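Local coordinates for periplasmic binding protein (PDB 4PAG) that probably captures a solute, perhaps an iron chelate or cobalamin-type ligand, in the periplasm and delivers it to an ABC transporter, at residues W74-E83 / L101-I112. Residues are numbered along the deposited sequence; the frame is centred on the assembly and turned at random.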
loop_
_atom_site.group_PDB
_atom_site.type_symbol
_atom_site.label_atom_id
_atom_site.label_comp_id
_atom_site.label_asym_id
_atom_site.label_seq_id
_atom_site.Cartn_x
_atom_site.Cartn_y
_atom_site.Cartn_z
ATOM N N TRP A 74 -5.261 -14.059 2.939
ATOM C CA TRP A 74 -4.121 -14.675 2.277
ATOM C C TRP A 74 -3.058 -13.610 2.063
ATOM O O TRP A 74 -3.093 -12.885 1.066
ATOM C CB TRP A 74 -4.534 -15.253 0.926
ATOM C CG TRP A 74 -5.489 -16.411 0.977
ATOM C CD1 TRP A 74 -5.164 -17.735 1.014
ATOM C CD2 TRP A 74 -6.917 -16.348 0.951
ATOM N NE1 TRP A 74 -6.308 -18.504 1.014
ATOM C CE2 TRP A 74 -7.397 -17.677 0.978
ATOM C CE3 TRP A 74 -7.840 -15.301 0.915
ATOM C CZ2 TRP A 74 -8.764 -17.984 0.972
ATOM C CZ3 TRP A 74 -9.201 -15.606 0.907
ATOM C CH2 TRP A 74 -9.648 -16.940 0.935
ATOM N N HIS A 75 -2.135 -13.505 3.014
ATOM C CA HIS A 75 -1.039 -12.532 2.956
ATOM C C HIS A 75 -0.055 -12.808 4.102
ATOM O O HIS A 75 -0.340 -13.605 5.003
ATOM C CB HIS A 75 -1.568 -11.087 3.020
ATOM C CG HIS A 75 -2.411 -10.819 4.218
ATOM N ND1 HIS A 75 -1.995 -10.017 5.258
ATOM C CD2 HIS A 75 -3.632 -11.287 4.566
ATOM C CE1 HIS A 75 -2.934 -9.987 6.186
ATOM N NE2 HIS A 75 -3.935 -10.756 5.793
ATOM N N GLY A 76 1.099 -12.149 4.061
ATOM C CA GLY A 76 2.187 -12.415 5.007
ATOM C C GLY A 76 1.770 -12.408 6.470
ATOM O O GLY A 76 1.091 -11.479 6.930
ATOM N N ASN A 77 2.168 -13.453 7.197
ATOM C CA ASN A 77 1.889 -13.576 8.631
ATOM C C ASN A 77 0.391 -13.654 8.957
ATOM O O ASN A 77 -0.045 -13.229 10.034
ATOM C CB ASN A 77 2.547 -12.424 9.403
ATOM C CG ASN A 77 4.037 -12.333 9.150
ATOM O OD1 ASN A 77 4.516 -11.389 8.518
ATOM N ND2 ASN A 77 4.778 -13.325 9.629
ATOM N N ASN A 78 -0.387 -14.201 8.025
ATOM C CA ASN A 78 -1.816 -14.413 8.246
ATOM C C ASN A 78 -2.334 -15.612 7.441
ATOM O O ASN A 78 -1.673 -16.100 6.520
ATOM C CB ASN A 78 -2.599 -13.136 7.897
ATOM C CG ASN A 78 -3.781 -12.886 8.825
ATOM O OD1 ASN A 78 -4.111 -13.704 9.678
ATOM N ND2 ASN A 78 -4.418 -11.739 8.663
ATOM N N ILE A 79 -3.519 -16.084 7.816
ATOM C CA ILE A 79 -4.178 -17.224 7.170
ATOM C C ILE A 79 -5.689 -16.929 7.188
ATOM O O ILE A 79 -6.156 -16.235 8.089
ATOM C CB ILE A 79 -3.844 -18.536 7.930
ATOM C CG1 ILE A 79 -4.393 -19.758 7.187
ATOM C CG2 ILE A 79 -4.355 -18.481 9.372
ATOM C CD1 ILE A 79 -3.927 -21.089 7.742
ATOM N N PRO A 80 -6.454 -17.408 6.187
ATOM C CA PRO A 80 -7.890 -17.100 6.197
ATOM C C PRO A 80 -8.710 -17.938 7.179
ATOM O O PRO A 80 -8.393 -19.102 7.411
ATOM C CB PRO A 80 -8.322 -17.422 4.764
ATOM C CG PRO A 80 -7.378 -18.491 4.347
ATOM C CD PRO A 80 -6.061 -18.079 4.933
ATOM N N ASN A 81 -9.757 -17.340 7.740
ATOM C CA ASN A 81 -10.760 -18.085 8.505
ATOM C C ASN A 81 -11.838 -18.591 7.542
ATOM O O ASN A 81 -12.884 -17.962 7.377
ATOM C CB ASN A 81 -11.373 -17.199 9.593
ATOM C CG ASN A 81 -12.231 -17.973 10.572
ATOM O OD1 ASN A 81 -12.685 -19.087 10.294
ATOM N ND2 ASN A 81 -12.476 -17.374 11.727
ATOM N N LEU A 82 -11.564 -19.726 6.907
ATOM C CA LEU A 82 -12.422 -20.254 5.838
ATOM C C LEU A 82 -13.867 -20.521 6.284
ATOM O O LEU A 82 -14.816 -20.181 5.566
ATOM C CB LEU A 82 -11.786 -21.514 5.228
ATOM C CG LEU A 82 -10.426 -21.296 4.533
ATOM C CD1 LEU A 82 -9.859 -22.583 3.942
ATOM C CD2 LEU A 82 -10.522 -20.235 3.448
ATOM N N GLU A 83 -14.032 -21.096 7.473
ATOM C CA GLU A 83 -15.361 -21.400 7.997
ATOM C C GLU A 83 -16.173 -20.121 8.192
ATOM O O GLU A 83 -17.347 -20.066 7.841
ATOM C CB GLU A 83 -15.276 -22.165 9.329
ATOM C CG GLU A 83 -14.570 -23.518 9.262
ATOM C CD GLU A 83 -13.060 -23.445 9.486
ATOM O OE1 GLU A 83 -12.449 -22.366 9.279
ATOM O OE2 GLU A 83 -12.475 -24.484 9.863
ATOM N N LEU A 101 1.094 -15.547 -4.030
ATOM C CA LEU A 101 -0.154 -15.865 -3.300
ATOM C C LEU A 101 -1.205 -16.658 -4.083
ATOM O O LEU A 101 -2.107 -17.234 -3.476
ATOM C CB LEU A 101 -0.805 -14.576 -2.766
ATOM C CG LEU A 101 0.020 -13.849 -1.694
ATOM C CD1 LEU A 101 -0.576 -12.494 -1.358
ATOM C CD2 LEU A 101 0.145 -14.689 -0.440
ATOM N N ASN A 102 -1.103 -16.696 -5.410
ATOM C CA ASN A 102 -2.207 -17.208 -6.236
ATOM C C ASN A 102 -2.509 -18.695 -6.020
ATOM O O ASN A 102 -3.668 -19.086 -6.063
ATOM C CB ASN A 102 -1.963 -16.928 -7.730
ATOM C CG ASN A 102 -2.164 -15.465 -8.100
ATOM O OD1 ASN A 102 -2.835 -14.711 -7.393
ATOM N ND2 ASN A 102 -1.585 -15.060 -9.216
ATOM N N GLU A 103 -1.479 -19.508 -5.777
ATOM C CA GLU A 103 -1.665 -20.963 -5.626
ATOM C C GLU A 103 -2.557 -21.280 -4.429
ATOM O O GLU A 103 -3.628 -21.882 -4.574
ATOM C CB GLU A 103 -0.314 -21.687 -5.478
ATOM C CG GLU A 103 -0.434 -23.209 -5.417
ATOM C CD GLU A 103 0.903 -23.936 -5.290
ATOM O OE1 GLU A 103 1.931 -23.301 -4.976
ATOM O OE2 GLU A 103 0.924 -25.167 -5.491
ATOM N N LYS A 104 -2.110 -20.858 -3.249
ATOM C CA LYS A 104 -2.836 -21.098 -2.004
ATOM C C LYS A 104 -4.239 -20.488 -2.046
ATOM O O LYS A 104 -5.206 -21.099 -1.564
ATOM C CB LYS A 104 -2.032 -20.537 -0.824
ATOM C CG LYS A 104 -2.751 -20.526 0.518
ATOM C CD LYS A 104 -2.450 -21.758 1.355
ATOM C CE LYS A 104 -3.304 -21.819 2.620
ATOM N NZ LYS A 104 -3.413 -20.520 3.354
ATOM N N THR A 105 -4.348 -19.287 -2.612
ATOM C CA THR A 105 -5.632 -18.609 -2.722
ATOM C C THR A 105 -6.593 -19.447 -3.575
ATOM O O THR A 105 -7.738 -19.679 -3.179
ATOM C CB THR A 105 -5.502 -17.190 -3.341
ATOM O OG1 THR A 105 -4.656 -16.362 -2.523
ATOM C CG2 THR A 105 -6.868 -16.533 -3.445
ATOM N N ALA A 106 -6.121 -19.910 -4.725
ATOM C CA ALA A 106 -6.965 -20.696 -5.645
ATOM C C ALA A 106 -7.425 -22.011 -5.020
ATOM O O ALA A 106 -8.593 -22.392 -5.160
ATOM C CB ALA A 106 -6.232 -20.960 -6.956
ATOM N N LYS A 107 -6.505 -22.696 -4.345
ATOM C CA LYS A 107 -6.823 -23.912 -3.582
ATOM C C LYS A 107 -7.972 -23.686 -2.595
ATOM O O LYS A 107 -8.976 -24.400 -2.622
ATOM C CB LYS A 107 -5.616 -24.383 -2.763
ATOM C CG LYS A 107 -4.434 -24.957 -3.525
ATOM C CD LYS A 107 -3.481 -25.647 -2.541
ATOM C CE LYS A 107 -2.006 -25.444 -2.868
ATOM N NZ LYS A 107 -1.572 -26.143 -4.113
ATOM N N ASP A 108 -7.806 -22.702 -1.717
ATOM C CA ASP A 108 -8.772 -22.454 -0.642
ATOM C C ASP A 108 -10.116 -21.938 -1.149
ATOM O O ASP A 108 -11.163 -22.248 -0.571
ATOM C CB ASP A 108 -8.211 -21.449 0.371
ATOM C CG ASP A 108 -7.039 -21.998 1.161
ATOM O OD1 ASP A 108 -6.753 -23.210 1.075
ATOM O OD2 ASP A 108 -6.396 -21.203 1.878
ATOM N N LEU A 109 -10.090 -21.125 -2.203
ATOM C CA LEU A 109 -11.327 -20.627 -2.803
ATOM C C LEU A 109 -12.168 -21.764 -3.376
ATOM O O LEU A 109 -13.394 -21.711 -3.314
ATOM C CB LEU A 109 -11.039 -19.611 -3.907
ATOM C CG LEU A 109 -10.564 -18.214 -3.499
ATOM C CD1 LEU A 109 -10.222 -17.454 -4.769
ATOM C CD2 LEU A 109 -11.582 -17.451 -2.664
ATOM N N ALA A 110 -11.513 -22.781 -3.935
ATOM C CA ALA A 110 -12.210 -23.966 -4.442
ATOM C C ALA A 110 -12.982 -24.647 -3.315
ATOM O O ALA A 110 -14.134 -25.037 -3.472
ATOM C CB ALA A 110 -11.225 -24.940 -5.069
ATOM N N ARG A 111 -12.328 -24.767 -2.171
ATOM C CA ARG A 111 -12.936 -25.343 -0.981
ATOM C C ARG A 111 -14.155 -24.550 -0.509
ATOM O O ARG A 111 -15.173 -25.135 -0.146
ATOM C CB ARG A 111 -11.880 -25.402 0.112
ATOM C CG ARG A 111 -12.335 -25.986 1.425
ATOM C CD ARG A 111 -11.142 -26.033 2.346
ATOM N NE ARG A 111 -11.537 -26.161 3.735
ATOM C CZ ARG A 111 -10.688 -26.091 4.753
ATOM N NH1 ARG A 111 -9.387 -25.895 4.537
ATOM N NH2 ARG A 111 -11.142 -26.218 5.992
ATOM N N ILE A 112 -14.036 -23.225 -0.539
ATOM C CA ILE A 112 -15.088 -22.306 -0.095
ATOM C C ILE A 112 -16.285 -22.278 -1.038
ATOM O O ILE A 112 -17.425 -22.194 -0.581
ATOM C CB ILE A 112 -14.532 -20.863 0.056
ATOM C CG1 ILE A 112 -13.569 -20.783 1.241
ATOM C CG2 ILE A 112 -15.646 -19.840 0.232
ATOM C CD1 ILE A 112 -14.154 -21.251 2.558
#
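Trp-74 lays its indole along helix 99-112, between that helix and Pro-80. CA of Thr-105 sits over one face, 4.0 Å from the centroid of the five-membered ring, in a CH-pi contact. CG of Pro-80 covers the opposite face. CG of Lys-104 and CB of Asp-108 lie at the ring edge. Trp-74 NE1 donates to Asp-108 OD2 at 2.8 Å. The bond is fairly straight (155°), from the anti side of the carboxylate but 26° out of its plane. Replacing Trp-74 with an alanine would probably open a gap between Pro-80 and Thr-105 and cost Asp-108 its indole donor. From His-75 to Asn-78 the chain makes a type II beta turn. Ile-79 CG1 and Pro-80 CD then lie near Lys-104 NZ. The lysine starts with CG anti to its backbone N and bends at chi2 and chi4. Its NZ forms a salt bridge of 3.4 Å with the same Asp-108 OD2, so one oxygen serves both partners. OD1 of Asn-81, at the N-cap of helix 82-88, accepts from Ala-84 N. Leu-82 CD1 rests on a face of the Arg-111 guanidinium, 3.4 Å from NH1, while its CB meets Ile-112 CD1 at 3.6 Å. Glu-83 OE2 is near Arg-111 NH2 but beyond salt-bridge range. The contact packs together a helix-strand-helix unit, 82-88, 92-96 and 99-112. Strand 92-96 touches Leu-101, Thr-105 and Leu-109, and Ile-112 meets Leu-86 of helix 82-88.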